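Long-range contacts in L-cysteine S-thiosulfotransferase subunit SoxA (Paracoccus denitrificans, PDB 2C1D), which joins thiosulfate to a cysteine of the carrier protein SoxY, as the diheme subunit of the SoxAX cytochrome complex in sulfur oxidation: residues A[5-10]-A[48-53]; A[20-25]-A[33-38]; A[59-64]-A[134-139]; A[107-112]-A[240-245]. All blocks are in the same frame, centred on the assembly; numbering follows the deposited sequence.

Contact 1 of 4, residues A[5-10]-A[48-53]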
loop_
_atom_site.group_PDB
_atom_site.type_symbol
_atom_site.label_atom_id
_atom_site.label_comp_id
_atom_site.label_asym_id
_atom_site.label_seq_id
_atom_site.Cartn_x
_atom_site.Cartn_y
_atom_site.Cartn_z
ATOM N N ASP A 5 -5.463 -8.239 -20.569
ATOM C CA ASP A 5 -6.732 -8.950 -20.283
ATOM C C ASP A 5 -7.893 -7.944 -20.224
ATOM O O ASP A 5 -7.677 -6.735 -20.218
ATOM C CB ASP A 5 -6.628 -9.750 -18.973
ATOM C CG ASP A 5 -7.573 -10.954 -18.906
ATOM O OD1 ASP A 5 -8.548 -11.059 -19.677
ATOM O OD2 ASP A 5 -7.426 -11.858 -18.063
ATOM N N GLY A 6 -9.125 -8.443 -20.244
ATOM C CA GLY A 6 -10.304 -7.604 -20.102
ATOM C C GLY A 6 -11.258 -8.189 -19.075
ATOM O O GLY A 6 -11.333 -9.408 -18.927
ATOM N N LEU A 7 -11.974 -7.319 -18.366
ATOM C CA LEU A 7 -12.867 -7.732 -17.291
ATOM C C LEU A 7 -14.322 -7.348 -17.582
ATOM O O LEU A 7 -14.677 -6.171 -17.654
ATOM C CB LEU A 7 -12.402 -7.145 -15.939
ATOM C CG LEU A 7 -13.292 -7.401 -14.715
ATOM C CD1 LEU A 7 -13.637 -8.886 -14.550
ATOM C CD2 LEU A 7 -12.614 -6.867 -13.446
ATOM N N VAL A 8 -15.154 -8.372 -17.721
ATOM C CA VAL A 8 -16.586 -8.241 -17.907
ATOM C C VAL A 8 -17.170 -9.220 -16.903
ATOM O O VAL A 8 -16.929 -10.419 -16.979
ATOM C CB VAL A 8 -17.008 -8.612 -19.345
ATOM C CG1 VAL A 8 -18.496 -8.430 -19.533
ATOM C CG2 VAL A 8 -16.261 -7.742 -20.359
ATOM N N ILE A 9 -17.898 -8.706 -15.932
ATOM C CA ILE A 9 -18.393 -9.518 -14.851
ATOM C C ILE A 9 -19.726 -10.119 -15.264
ATOM O O ILE A 9 -20.601 -9.398 -15.718
ATOM C CB ILE A 9 -18.535 -8.672 -13.557
ATOM C CG1 ILE A 9 -17.195 -7.986 -13.202
ATOM C CG2 ILE A 9 -19.003 -9.557 -12.414
ATOM C CD1 ILE A 9 -17.238 -7.084 -11.975
ATOM N N GLU A 10 -19.875 -11.434 -15.124
ATOM C CA GLU A 10 -21.195 -12.061 -15.217
ATOM C C GLU A 10 -21.987 -11.808 -13.950
ATOM O O GLU A 10 -21.532 -12.116 -12.870
ATOM C CB GLU A 10 -21.093 -13.577 -15.419
ATOM C CG GLU A 10 -20.414 -13.995 -16.702
ATOM C CD GLU A 10 -20.594 -15.464 -17.022
ATOM O OE1 GLU A 10 -20.183 -15.822 -18.131
ATOM O OE2 GLU A 10 -21.129 -16.248 -16.184
ATOM N N ASP A 48 -9.808 -14.432 -12.133
ATOM C CA ASP A 48 -11.043 -15.166 -12.434
ATOM C C ASP A 48 -12.074 -15.025 -11.313
ATOM O O ASP A 48 -13.271 -15.038 -11.576
ATOM C CB ASP A 48 -10.748 -16.654 -12.733
ATOM C CG ASP A 48 -10.232 -16.876 -14.166
ATOM O OD1 ASP A 48 -9.975 -18.049 -14.586
ATOM O OD2 ASP A 48 -10.067 -15.959 -14.989
ATOM N N LEU A 49 -11.613 -14.873 -10.071
ATOM C CA LEU A 49 -12.539 -14.703 -8.947
ATOM C C LEU A 49 -13.401 -13.445 -9.029
ATOM O O LEU A 49 -14.433 -13.371 -8.394
ATOM C CB LEU A 49 -11.790 -14.690 -7.633
ATOM C CG LEU A 49 -11.081 -16.008 -7.350
ATOM C CD1 LEU A 49 -10.302 -15.847 -6.092
ATOM C CD2 LEU A 49 -12.093 -17.148 -7.244
ATOM N N GLU A 50 -12.979 -12.458 -9.796
ATOM C CA GLU A 50 -13.760 -11.221 -9.911
ATOM C C GLU A 50 -14.670 -11.234 -11.142
ATOM O O GLU A 50 -15.532 -10.347 -11.279
ATOM C CB GLU A 50 -12.817 -10.016 -9.943
ATOM C CG GLU A 50 -13.514 -8.693 -9.755
ATOM C CD GLU A 50 -12.571 -7.542 -9.423
ATOM O OE1 GLU A 50 -12.961 -6.388 -9.701
ATOM O OE2 GLU A 50 -11.458 -7.767 -8.877
ATOM N N ARG A 51 -14.460 -12.218 -12.040
ATOM C CA ARG A 51 -15.143 -12.271 -13.345
ATOM C C ARG A 51 -16.607 -12.623 -13.287
ATOM O O ARG A 51 -17.313 -12.404 -14.265
ATOM C CB ARG A 51 -14.539 -13.304 -14.292
ATOM C CG ARG A 51 -13.161 -13.010 -14.680
ATOM C CD ARG A 51 -12.555 -14.010 -15.669
ATOM N NE ARG A 51 -12.008 -13.142 -16.674
ATOM C CZ ARG A 51 -10.756 -12.894 -16.906
ATOM N NH1 ARG A 51 -9.770 -13.565 -16.350
ATOM N NH2 ARG A 51 -10.504 -11.983 -17.814
ATOM N N ASP A 52 -17.047 -13.228 -12.193
ATOM C CA ASP A 52 -18.470 -13.399 -12.004
ATOM C C ASP A 52 -18.899 -13.487 -10.557
ATOM O O ASP A 52 -18.209 -14.035 -9.696
ATOM C CB ASP A 52 -18.971 -14.606 -12.768
ATOM C CG ASP A 52 -18.481 -15.853 -12.197
ATOM O OD1 ASP A 52 -17.291 -16.155 -12.415
ATOM O OD2 ASP A 52 -19.216 -16.555 -11.469
ATOM N N ASP A 53 -20.083 -12.951 -10.305
ATOM C CA ASP A 53 -20.583 -12.798 -8.959
ATOM C C ASP A 53 -20.759 -14.101 -8.229
ATOM O O ASP A 53 -20.637 -14.125 -7.008
ATOM C CB ASP A 53 -21.912 -12.054 -8.994
ATOM C CG ASP A 53 -21.746 -10.583 -9.387
ATOM O OD1 ASP A 53 -20.599 -10.094 -9.444
ATOM O OD2 ASP A 53 -22.711 -9.860 -9.667
HETATM O O HOH W 1 -13.875 -11.050 -18.138
#

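Contact 2 of 4, residues A[20-25]-A[33-38]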
loop_
_atom_site.group_PDB
_atom_site.type_symbol
_atom_site.label_atom_id
_atom_site.label_comp_id
_atom_site.label_asym_id
_atom_site.label_seq_id
_atom_site.Cartn_x
_atom_site.Cartn_y
_atom_site.Cartn_z
ATOM N N THR A 20 -10.622 -1.335 -16.779
ATOM C CA THR A 20 -9.458 -1.620 -15.932
ATOM C C THR A 20 -8.142 -0.999 -16.429
ATOM O O THR A 20 -7.086 -1.199 -15.814
ATOM C CB THR A 20 -9.257 -3.131 -15.836
ATOM O OG1 THR A 20 -9.174 -3.713 -17.151
ATOM C CG2 THR A 20 -10.456 -3.805 -15.187
ATOM N N LYS A 21 -8.209 -0.294 -17.553
ATOM C CA LYS A 21 -7.036 0.308 -18.189
ATOM C C LYS A 21 -7.543 1.509 -18.984
ATOM O O LYS A 21 -8.519 1.419 -19.741
ATOM C CB LYS A 21 -6.316 -0.726 -19.074
ATOM C CG LYS A 21 -5.422 -0.152 -20.185
ATOM C CD LYS A 21 -4.873 -1.266 -21.105
ATOM C CE LYS A 21 -3.738 -0.725 -22.023
ATOM N NZ LYS A 21 -3.527 -1.561 -23.243
ATOM N N THR A 22 -6.935 2.656 -18.757
ATOM C CA THR A 22 -7.394 3.884 -19.377
ATOM C C THR A 22 -6.338 4.977 -19.250
ATOM O O THR A 22 -5.327 4.798 -18.545
ATOM C CB THR A 22 -8.761 4.310 -18.772
ATOM O OG1 THR A 22 -9.363 5.341 -19.558
ATOM C CG2 THR A 22 -8.618 4.925 -17.377
ATOM N N ALA A 23 -6.554 6.084 -19.948
ATOM C CA ALA A 23 -5.628 7.206 -19.888
ATOM C C ALA A 23 -5.705 7.828 -18.500
ATOM O O ALA A 23 -6.781 7.926 -17.923
ATOM C CB ALA A 23 -5.965 8.254 -20.964
ATOM N N PRO A 24 -4.582 8.298 -17.967
ATOM C CA PRO A 24 -4.573 8.852 -16.615
ATOM C C PRO A 24 -5.323 10.156 -16.562
ATOM O O PRO A 24 -5.506 10.755 -17.614
ATOM C CB PRO A 24 -3.072 9.099 -16.334
ATOM C CG PRO A 24 -2.345 8.475 -17.440
ATOM C CD PRO A 24 -3.256 8.364 -18.599
ATOM N N PRO A 25 -5.715 10.621 -15.382
ATOM C CA PRO A 25 -6.248 11.979 -15.246
ATOM C C PRO A 25 -5.143 12.988 -15.580
ATOM O O PRO A 25 -3.975 12.637 -15.509
ATOM C CB PRO A 25 -6.649 12.050 -13.774
ATOM C CG PRO A 25 -5.791 11.067 -13.116
ATOM C CD PRO A 25 -5.645 9.938 -14.081
ATOM N N ASP A 33 1.740 6.540 -18.562
ATOM C CA ASP A 33 1.157 6.513 -19.896
ATOM C C ASP A 33 -0.287 6.039 -19.741
ATOM O O ASP A 33 -1.199 6.484 -20.443
ATOM C CB ASP A 33 1.933 5.536 -20.794
ATOM C CG ASP A 33 3.303 6.080 -21.224
ATOM O OD1 ASP A 33 4.123 5.278 -21.734
ATOM O OD2 ASP A 33 3.653 7.276 -21.068
ATOM N N THR A 34 -0.472 5.141 -18.778
ATOM C CA THR A 34 -1.731 4.448 -18.580
ATOM C C THR A 34 -1.953 4.120 -17.092
ATOM O O THR A 34 -1.015 3.713 -16.404
ATOM C CB THR A 34 -1.687 3.151 -19.373
ATOM O OG1 THR A 34 -1.396 3.438 -20.757
ATOM C CG2 THR A 34 -3.043 2.481 -19.395
ATOM N N ILE A 35 -3.182 4.314 -16.614
ATOM C CA ILE A 35 -3.567 3.805 -15.297
ATOM C C ILE A 35 -4.294 2.484 -15.423
ATOM O O ILE A 35 -4.984 2.248 -16.419
ATOM C CB ILE A 35 -4.396 4.819 -14.500
ATOM C CG1 ILE A 35 -5.614 5.307 -15.290
ATOM C CG2 ILE A 35 -3.493 5.971 -14.040
ATOM C CD1 ILE A 35 -6.605 6.064 -14.433
ATOM N N TYR A 36 -4.118 1.642 -14.397
ATOM C CA TYR A 36 -4.576 0.267 -14.386
ATOM C C TYR A 36 -5.191 -0.050 -13.034
ATOM O O TYR A 36 -4.685 0.364 -11.992
ATOM C CB TYR A 36 -3.411 -0.725 -14.549
ATOM C CG TYR A 36 -2.660 -0.672 -15.876
ATOM C CD1 TYR A 36 -1.527 0.122 -16.016
ATOM C CD2 TYR A 36 -3.062 -1.436 -16.960
ATOM C CE1 TYR A 36 -0.817 0.182 -17.251
ATOM C CE2 TYR A 36 -2.358 -1.396 -18.189
ATOM C CZ TYR A 36 -1.248 -0.582 -18.321
ATOM O OH TYR A 36 -0.555 -0.539 -19.515
ATOM N N SER A 37 -6.243 -0.835 -13.057
ATOM C CA SER A 37 -6.706 -1.508 -11.856
ATOM C C SER A 37 -5.644 -2.493 -11.400
ATOM O O SER A 37 -4.916 -3.058 -12.229
ATOM C CB SER A 37 -7.972 -2.291 -12.179
ATOM O OG SER A 37 -8.282 -3.233 -11.182
ATOM N N GLY A 38 -5.581 -2.703 -10.091
ATOM C CA GLY A 38 -4.810 -3.778 -9.486
ATOM C C GLY A 38 -5.126 -5.181 -9.967
ATOM O O GLY A 38 -4.292 -6.070 -9.854
#

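Contact 3 of 4, residues A[59-64]-A[134-139]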
loop_
_atom_site.group_PDB
_atom_site.type_symbol
_atom_site.label_atom_id
_atom_site.label_comp_id
_atom_site.label_asym_id
_atom_site.label_seq_id
_atom_site.Cartn_x
_atom_site.Cartn_y
_atom_site.Cartn_z
ATOM N N MET A 59 -19.121 -11.226 -2.482
ATOM C CA MET A 59 -20.590 -11.095 -2.590
ATOM C C MET A 59 -21.342 -11.670 -1.390
ATOM O O MET A 59 -22.515 -11.349 -1.128
ATOM C CB MET A 59 -21.091 -11.711 -3.904
ATOM C CG MET A 59 -20.533 -11.021 -5.151
ATOM S SD MET A 59 -21.072 -9.278 -5.323
ATOM C CE MET A 59 -22.719 -9.558 -5.773
ATOM N N VAL A 60 -20.671 -12.520 -0.640
ATOM C CA VAL A 60 -21.203 -12.959 0.645
ATOM C C VAL A 60 -21.406 -11.764 1.578
ATOM O O VAL A 60 -22.399 -11.669 2.316
ATOM C CB VAL A 60 -20.225 -13.968 1.289
ATOM C CG1 VAL A 60 -20.694 -14.391 2.657
ATOM C CG2 VAL A 60 -20.061 -15.178 0.349
ATOM N N PHE A 61 -20.449 -10.850 1.553
ATOM C CA PHE A 61 -20.492 -9.700 2.441
ATOM C C PHE A 61 -21.346 -8.576 1.903
ATOM O O PHE A 61 -21.926 -7.833 2.693
ATOM C CB PHE A 61 -19.064 -9.313 2.824
ATOM C CG PHE A 61 -18.314 -10.488 3.350
ATOM C CD1 PHE A 61 -17.434 -11.212 2.536
ATOM C CD2 PHE A 61 -18.617 -10.985 4.607
ATOM C CE1 PHE A 61 -16.794 -12.377 3.029
ATOM C CE2 PHE A 61 -17.985 -12.115 5.094
ATOM C CZ PHE A 61 -17.085 -12.819 4.306
ATOM N N VAL A 62 -21.472 -8.492 0.582
ATOM C CA VAL A 62 -22.511 -7.637 -0.022
ATOM C C VAL A 62 -23.898 -8.092 0.447
ATOM O O VAL A 62 -24.688 -7.261 0.866
ATOM C CB VAL A 62 -22.457 -7.675 -1.516
ATOM C CG1 VAL A 62 -23.675 -6.973 -2.155
ATOM C CG2 VAL A 62 -21.134 -7.077 -2.007
ATOM N N ASP A 63 -24.188 -9.397 0.393
ATOM C CA ASP A 63 -25.516 -9.906 0.805
ATOM C C ASP A 63 -25.802 -9.691 2.303
ATOM O O ASP A 63 -26.908 -9.348 2.706
ATOM C CB ASP A 63 -25.731 -11.391 0.399
ATOM C CG ASP A 63 -27.217 -11.825 0.493
ATOM O OD1 ASP A 63 -28.068 -11.266 -0.251
ATOM O OD2 ASP A 63 -27.641 -12.708 1.290
ATOM N N ARG A 64 -24.799 -9.873 3.131
ATOM C CA ARG A 64 -24.932 -9.619 4.536
ATOM C C ARG A 64 -25.134 -8.115 4.805
ATOM O O ARG A 64 -25.863 -7.733 5.728
ATOM C CB ARG A 64 -23.677 -10.096 5.220
ATOM C CG ARG A 64 -23.760 -10.170 6.684
ATOM C CD ARG A 64 -22.449 -9.829 7.301
ATOM N NE ARG A 64 -21.759 -10.983 7.761
ATOM C CZ ARG A 64 -20.464 -11.070 8.018
ATOM N NH1 ARG A 64 -19.601 -10.062 7.854
ATOM N NH2 ARG A 64 -20.033 -12.225 8.461
ATOM N N MET A 134 -19.654 -2.037 9.221
ATOM C CA MET A 134 -19.138 -1.016 8.309
ATOM C C MET A 134 -18.625 -1.556 6.977
ATOM O O MET A 134 -19.008 -1.036 5.914
ATOM C CB MET A 134 -18.066 -0.179 8.978
ATOM C CG MET A 134 -17.701 1.089 8.214
ATOM S SD MET A 134 -19.005 2.269 7.926
ATOM C CE MET A 134 -18.959 3.184 9.503
ATOM N N LYS A 135 -17.808 -2.601 7.013
ATOM C CA LYS A 135 -17.256 -3.176 5.772
ATOM C C LYS A 135 -18.364 -3.779 4.894
ATOM O O LYS A 135 -18.379 -3.593 3.681
ATOM C CB LYS A 135 -16.177 -4.211 6.096
ATOM C CG LYS A 135 -15.031 -3.601 6.886
ATOM C CD LYS A 135 -13.808 -4.521 7.026
ATOM C CE LYS A 135 -14.116 -5.884 7.645
ATOM N NZ LYS A 135 -12.806 -6.574 7.995
ATOM N N ASP A 136 -19.332 -4.454 5.506
ATOM C CA ASP A 136 -20.447 -4.982 4.738
ATOM C C ASP A 136 -21.273 -3.848 4.128
ATOM O O ASP A 136 -21.733 -3.960 2.990
ATOM C CB ASP A 136 -21.411 -5.835 5.568
ATOM C CG ASP A 136 -20.755 -7.041 6.243
ATOM O OD1 ASP A 136 -19.626 -7.491 5.894
ATOM O OD2 ASP A 136 -21.332 -7.559 7.227
ATOM N N MET A 137 -21.525 -2.795 4.904
ATOM C CA MET A 137 -22.350 -1.702 4.403
ATOM C C MET A 137 -21.648 -0.981 3.248
ATOM O O MET A 137 -22.270 -0.693 2.234
ATOM C CB MET A 137 -22.728 -0.718 5.505
ATOM C CG MET A 137 -23.923 0.174 5.119
ATOM S SD MET A 137 -25.413 -0.736 4.703
ATOM C CE MET A 137 -25.848 -1.344 6.369
ATOM N N LEU A 138 -20.346 -0.721 3.390
ATOM C CA LEU A 138 -19.581 -0.100 2.293
ATOM C C LEU A 138 -19.579 -0.978 1.062
ATOM O O LEU A 138 -19.595 -0.478 -0.053
ATOM C CB LEU A 138 -18.132 0.139 2.672
ATOM C CG LEU A 138 -17.767 1.098 3.798
ATOM C CD1 LEU A 138 -16.407 1.724 3.574
ATOM C CD2 LEU A 138 -18.805 2.150 4.059
ATOM N N SER A 139 -19.537 -2.285 1.271
ATOM C CA SER A 139 -19.572 -3.251 0.164
ATOM C C SER A 139 -20.867 -3.108 -0.617
ATOM O O SER A 139 -20.852 -2.949 -1.846
ATOM C CB SER A 139 -19.406 -4.687 0.710
ATOM O OG SER A 139 -18.086 -4.870 1.231
#

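Contact 4 of 4, residues A[107-112]-A[240-245]. With ZN (zinc ion), chain K.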
loop_
_atom_site.group_PDB
_atom_site.type_symbol
_atom_site.label_atom_id
_atom_site.label_comp_id
_atom_site.label_asym_id
_atom_site.label_seq_id
_atom_site.Cartn_x
_atom_site.Cartn_y
_atom_site.Cartn_z
ATOM N N LEU A 107 -15.209 17.321 4.291
ATOM C CA LEU A 107 -14.723 16.123 3.593
ATOM C C LEU A 107 -15.352 14.862 4.212
ATOM O O LEU A 107 -15.270 14.644 5.416
ATOM C CB LEU A 107 -13.207 15.996 3.633
ATOM C CG LEU A 107 -12.618 14.831 2.805
ATOM C CD1 LEU A 107 -12.981 14.991 1.345
ATOM C CD2 LEU A 107 -11.089 14.736 2.944
ATOM N N MET A 108 -15.953 14.026 3.369
ATOM C CA MET A 108 -16.563 12.789 3.813
ATOM C C MET A 108 -15.963 11.616 3.044
ATOM O O MET A 108 -15.846 11.685 1.833
ATOM C CB MET A 108 -18.077 12.830 3.582
ATOM C CG MET A 108 -18.782 14.023 4.211
ATOM S SD MET A 108 -18.933 13.844 5.962
ATOM C CE MET A 108 -20.390 12.815 6.182
ATOM N N ILE A 109 -15.537 10.585 3.773
ATOM C CA ILE A 109 -15.373 9.250 3.215
ATOM C C ILE A 109 -16.670 8.542 3.516
ATOM O O ILE A 109 -17.487 9.045 4.278
ATOM C CB ILE A 109 -14.144 8.489 3.797
ATOM C CG1 ILE A 109 -14.268 8.257 5.311
ATOM C CG2 ILE A 109 -12.889 9.259 3.480
ATOM C CD1 ILE A 109 -13.095 7.538 5.950
ATOM N N MET A 110 -16.863 7.378 2.926
ATOM C CA MET A 110 -18.146 6.720 2.969
ATOM C C MET A 110 -18.498 6.376 4.389
ATOM O O MET A 110 -19.662 6.485 4.785
ATOM C CB MET A 110 -18.149 5.470 2.096
ATOM C CG MET A 110 -19.560 4.895 1.846
ATOM S SD MET A 110 -20.562 5.996 0.829
ATOM C CE MET A 110 -19.828 5.699 -0.717
ATOM N N GLU A 111 -17.483 5.978 5.156
ATOM C CA GLU A 111 -17.621 5.642 6.560
ATOM C C GLU A 111 -18.265 6.804 7.344
ATOM O O GLU A 111 -19.040 6.573 8.266
ATOM C CB GLU A 111 -16.249 5.308 7.169
ATOM C CG GLU A 111 -15.634 3.995 6.721
ATOM C CD GLU A 111 -14.740 4.112 5.502
ATOM O OE1 GLU A 111 -14.996 4.976 4.624
ATOM O OE2 GLU A 111 -13.793 3.309 5.396
ATOM N N ASP A 112 -17.938 8.043 6.983
ATOM C CA ASP A 112 -18.547 9.186 7.657
ATOM C C ASP A 112 -20.037 9.303 7.347
ATOM O O ASP A 112 -20.789 9.644 8.221
ATOM C CB ASP A 112 -17.884 10.497 7.282
ATOM C CG ASP A 112 -16.429 10.544 7.651
ATOM O OD1 ASP A 112 -16.057 10.146 8.790
ATOM O OD2 ASP A 112 -15.596 11.011 6.847
ATOM N N ASP A 240 -6.049 12.972 8.076
ATOM C CA ASP A 240 -4.966 12.802 7.105
ATOM C C ASP A 240 -5.241 11.603 6.153
ATOM O O ASP A 240 -4.942 11.668 4.961
ATOM C CB ASP A 240 -3.629 12.643 7.823
ATOM C CG ASP A 240 -2.852 13.985 8.020
ATOM O OD1 ASP A 240 -3.343 15.115 8.346
ATOM O OD2 ASP A 240 -1.662 14.047 7.998
ATOM N N PHE A 241 -5.816 10.520 6.672
ATOM C CA PHE A 241 -6.142 9.355 5.823
ATOM C C PHE A 241 -7.417 9.588 4.998
ATOM O O PHE A 241 -7.600 8.952 3.959
ATOM C CB PHE A 241 -6.225 8.057 6.637
ATOM C CG PHE A 241 -4.916 7.281 6.744
ATOM C CD1 PHE A 241 -4.889 6.106 7.459
ATOM C CD2 PHE A 241 -3.714 7.727 6.154
ATOM C CE1 PHE A 241 -3.730 5.371 7.585
ATOM C CE2 PHE A 241 -2.540 6.985 6.286
ATOM C CZ PHE A 241 -2.548 5.822 6.975
ATOM N N LYS A 242 -8.296 10.487 5.448
ATOM C CA LYS A 242 -9.442 10.912 4.631
ATOM C C LYS A 242 -8.926 11.707 3.451
ATOM O O LYS A 242 -9.344 11.496 2.303
ATOM C CB LYS A 242 -10.399 11.800 5.417
ATOM C CG LYS A 242 -11.204 11.129 6.479
ATOM C CD LYS A 242 -12.311 12.056 6.911
ATOM C CE LYS A 242 -12.837 11.732 8.291
ATOM N NZ LYS A 242 -13.940 12.769 8.580
ATOM N N ALA A 243 -7.978 12.601 3.714
ATOM C CA ALA A 243 -7.309 13.332 2.643
ATOM C C ALA A 243 -6.544 12.424 1.677
ATOM O O ALA A 243 -6.611 12.601 0.467
ATOM C CB ALA A 243 -6.379 14.412 3.207
ATOM N N LEU A 244 -5.851 11.428 2.202
ATOM C CA LEU A 244 -5.150 10.456 1.387
ATOM C C LEU A 244 -6.145 9.672 0.529
ATOM O O LEU A 244 -5.875 9.424 -0.622
ATOM C CB LEU A 244 -4.362 9.481 2.291
ATOM C CG LEU A 244 -3.485 8.438 1.627
ATOM C CD1 LEU A 244 -2.458 9.080 0.681
ATOM C CD2 LEU A 244 -2.779 7.575 2.700
ATOM N N GLU A 245 -7.279 9.268 1.101
ATOM C CA GLU A 245 -8.284 8.526 0.331
ATOM C C GLU A 245 -8.828 9.360 -0.837
ATOM O O GLU A 245 -9.083 8.830 -1.929
ATOM C CB GLU A 245 -9.446 7.990 1.216
ATOM C CG GLU A 245 -10.395 7.094 0.428
ATOM C CD GLU A 245 -11.430 6.348 1.258
ATOM O OE1 GLU A 245 -12.569 6.153 0.761
ATOM O OE2 GLU A 245 -11.119 5.932 2.380
HETATM ZN ZN ZN K . -2.294 16.565 8.306
HETATM O O HOH W 2 -15.125 7.329 0.469
HETATM O O HOH W 3 -12.053 3.389 3.238
HETATM O O HOH W 4 -14.649 4.523 1.913
HETATM O O HOH W 5 -14.957 11.879 10.760
#

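Contact 1 of 4, residues A[5-10]-A[48-53]
R51 and D5 reach toward each other tip to tip, yet their flat groups are not coplanar: guanidinium and carboxylate are turned 37° apart, and NH2 comes to both oxygens from above the carboxylate plane. The nearer pair is R51 NH2 to D5 OD1 at 2.9 Å. NH2 also lies 3.1 Å from D5 OD2, in the straighter of the two bonds, while NH1 adds a weak one to the same oxygen and G6 O takes a further weak bond from NH2. D5 OD1 is gripped a second time by G6 N. R51 NH1 also meets D48 OD2 at 2.8 Å, near the guanidinium plane. R51 NE donates to a water that also accepts from V8 N and donates to G6 O. Further along, the backbones form a single bridge of E10 with D52: E10 N binds R51 O at 2.9 Å, and D53 N binds E10 O at 3.1 Å. This holds the main chain of D52, a ligand of zinc together with D55, while the D52 CB rests 3.5 Å from E10 CB. Between these two grips L7 CD1 lies on R51 CA, and the I9 side chain crosses that of D53 at about a right angle, CG2 lying 3.4 Å from D53 OD1; the D53 carboxylate is paired with R146. Strand 7-9, outermost in a three-stranded antiparallel sheet, pairs with strand 16-22, where L7 and I9 pack on I18, and the loop from helix 44-48 to helix 59-70, which opens with a type I turn from D48 to R51, packs against it.

Contact 2 of 4, residues A[20-25]-A[33-38]
K21 runs its aliphatic chain beside the ring of Y36, the two side chains pointing the same way. With CG anti to the backbone N (chi1 158°) and the rest extended, it passes along CD2 and CE2 of the ring: K21 CB is 3.9 Å from Y36 CD2, and CD is equally far from CE2. T34, just before the strand of Y36, joins them, its CG2 lying over one ring face, offset toward the rim, and 3.6 Å from K21 CG. The two backbones form a short antiparallel pairing in which K21 and Y36 are a non-hydrogen-bonded pair and T22 and I35 a hydrogen-bonded one. T22 N binds I35 O at 3.1 Å, I35 N returns a 2.9 Å bond to T22 O, and S37 N binds T20 O. This is a hairpin with a long connection, pairing the second and third strands of a three-stranded antiparallel sheet. On the face opposite K21 and Y36, T22 and I35 stand side by side, CG2 of T22 3.7 Å from CG1 of I35. In I35 the CG1 branch sits between the backbone N and the carbonyl carbon (chi1 54°), which presses it against T22 O. As the strands part, P24 CB meets I35 CG2 at 3.9 Å, P25 CD touches I35 CD1, and P24 CD leans on D33 O. The far edge of the I35 strand is engaged by Q199, which binds T34 O and Y36 N. T20 OG1 binds H40, S37 OG binds E258 and W39 N, and G38 touches a heme c.

Contact 3 of 4, residues A[59-64]-A[134-139]
F61 and D136 mark the place where helix 59-70 meets helix 132-143, their segment axes 7.6 Å apart and crossing at -95°. Here F61 O lies 3.5 Å from D136 CB, and D136 OD1 sits 3.6 Å from F61 CB. At the next residue, V62 CG2 rests 4.0 Å from S139 CB, about a turn on from D136. Serine is small enough for this approach, and its hydroxyl turns back on its own helix, OG donating to K135 O at 2.8 Å, so that the buried oxygen is satisfied. F61 also touches M215 of strand 214-216, and V62 reaches L143. The more open side is polar and is carried by partly exposed R64. R64 crosses D136 with guanidinium and carboxylate planes 46° apart, and NH1 donates to the syn lone pair of D136 OD1 at 3.2 Å. A second bond from NH1 goes to OD2, whose exact position is doubtful, and OD2 is also paired with K68. F61 CD2 lies 3.5 Å above one face of the R64 guanidinium, offset toward its rim, so the ring helps to hold that group's orientation. A leucine in place of R64 would probably leave D136 with K68 as its remaining cationic partner here and the F61 ring edge without its flat neighbour. Helix 132-143 turns M137 to the heme c on its other side. This near-perpendicular crossing, its first helix preceding the CXXCH heme motif, is consistent with that of the N- and C-terminal helices characteristic of the cytochrome c fold.

Contact 4 of 4, residues A[107-112]-A[240-245]
The two cytochrome c domains of SoxA meet here, the start of helix 110-122 in one lying against helix 239-251 of the other, with D112 and K242 reaching toward each other tip to tip. K242 NZ lies 3.0 Å from D112 OD2 and approaches from above the carboxylate plane. From the opposite face, I109 N donates to the same oxygen at 3.1 Å; I109 is the N-cap residue, so D112 also secures the first turn of its helix. A water joins D112 OD1 to K242 NZ. An alanine in place of D112 would probably leave K242 without its counter-charge and the N-H of I109 without this acceptor. Beside the salt bridge, aliphatic groups pack: I109 CG2 meets K242 CG at 3.9 Å, the isoleucine crossing the lysine chain at about a right angle, and L107 CD2 lies 3.9 Å from K242 CB. Two residues before K242, D240 binds zinc with H164. E111 OE1 and E245 OE2 approach to 4.6 Å, with two waters bridging their carboxylates; these like charges would probably repel, and the waters are likely to ease this, whereas the D112 bridge draws the domains together.

Contacts 1 and 2 belong to the same three-stranded sheet, whose strands 7-9 and 16-22 touch through L7 and T20; both are only partly buried, but contact 2 rests on backbone bonds, contact 1 chiefly on the salt-bridge network of R51 with two backbone bonds beside it. Contact 3 is the buried one, a helix crossing, and it joins contact 1 through D53 and M59. Contact 4 also brings helices together but across the two cytochrome domains; L138 of 134-139 packs on E111 and M110, so contacts 3 and 4 share a seam. Contact 2 alone lacks a salt bridge. Contacts 1 and 4 each hold a zinc ligand, and the centres of the two contacts are about 29 Å apart.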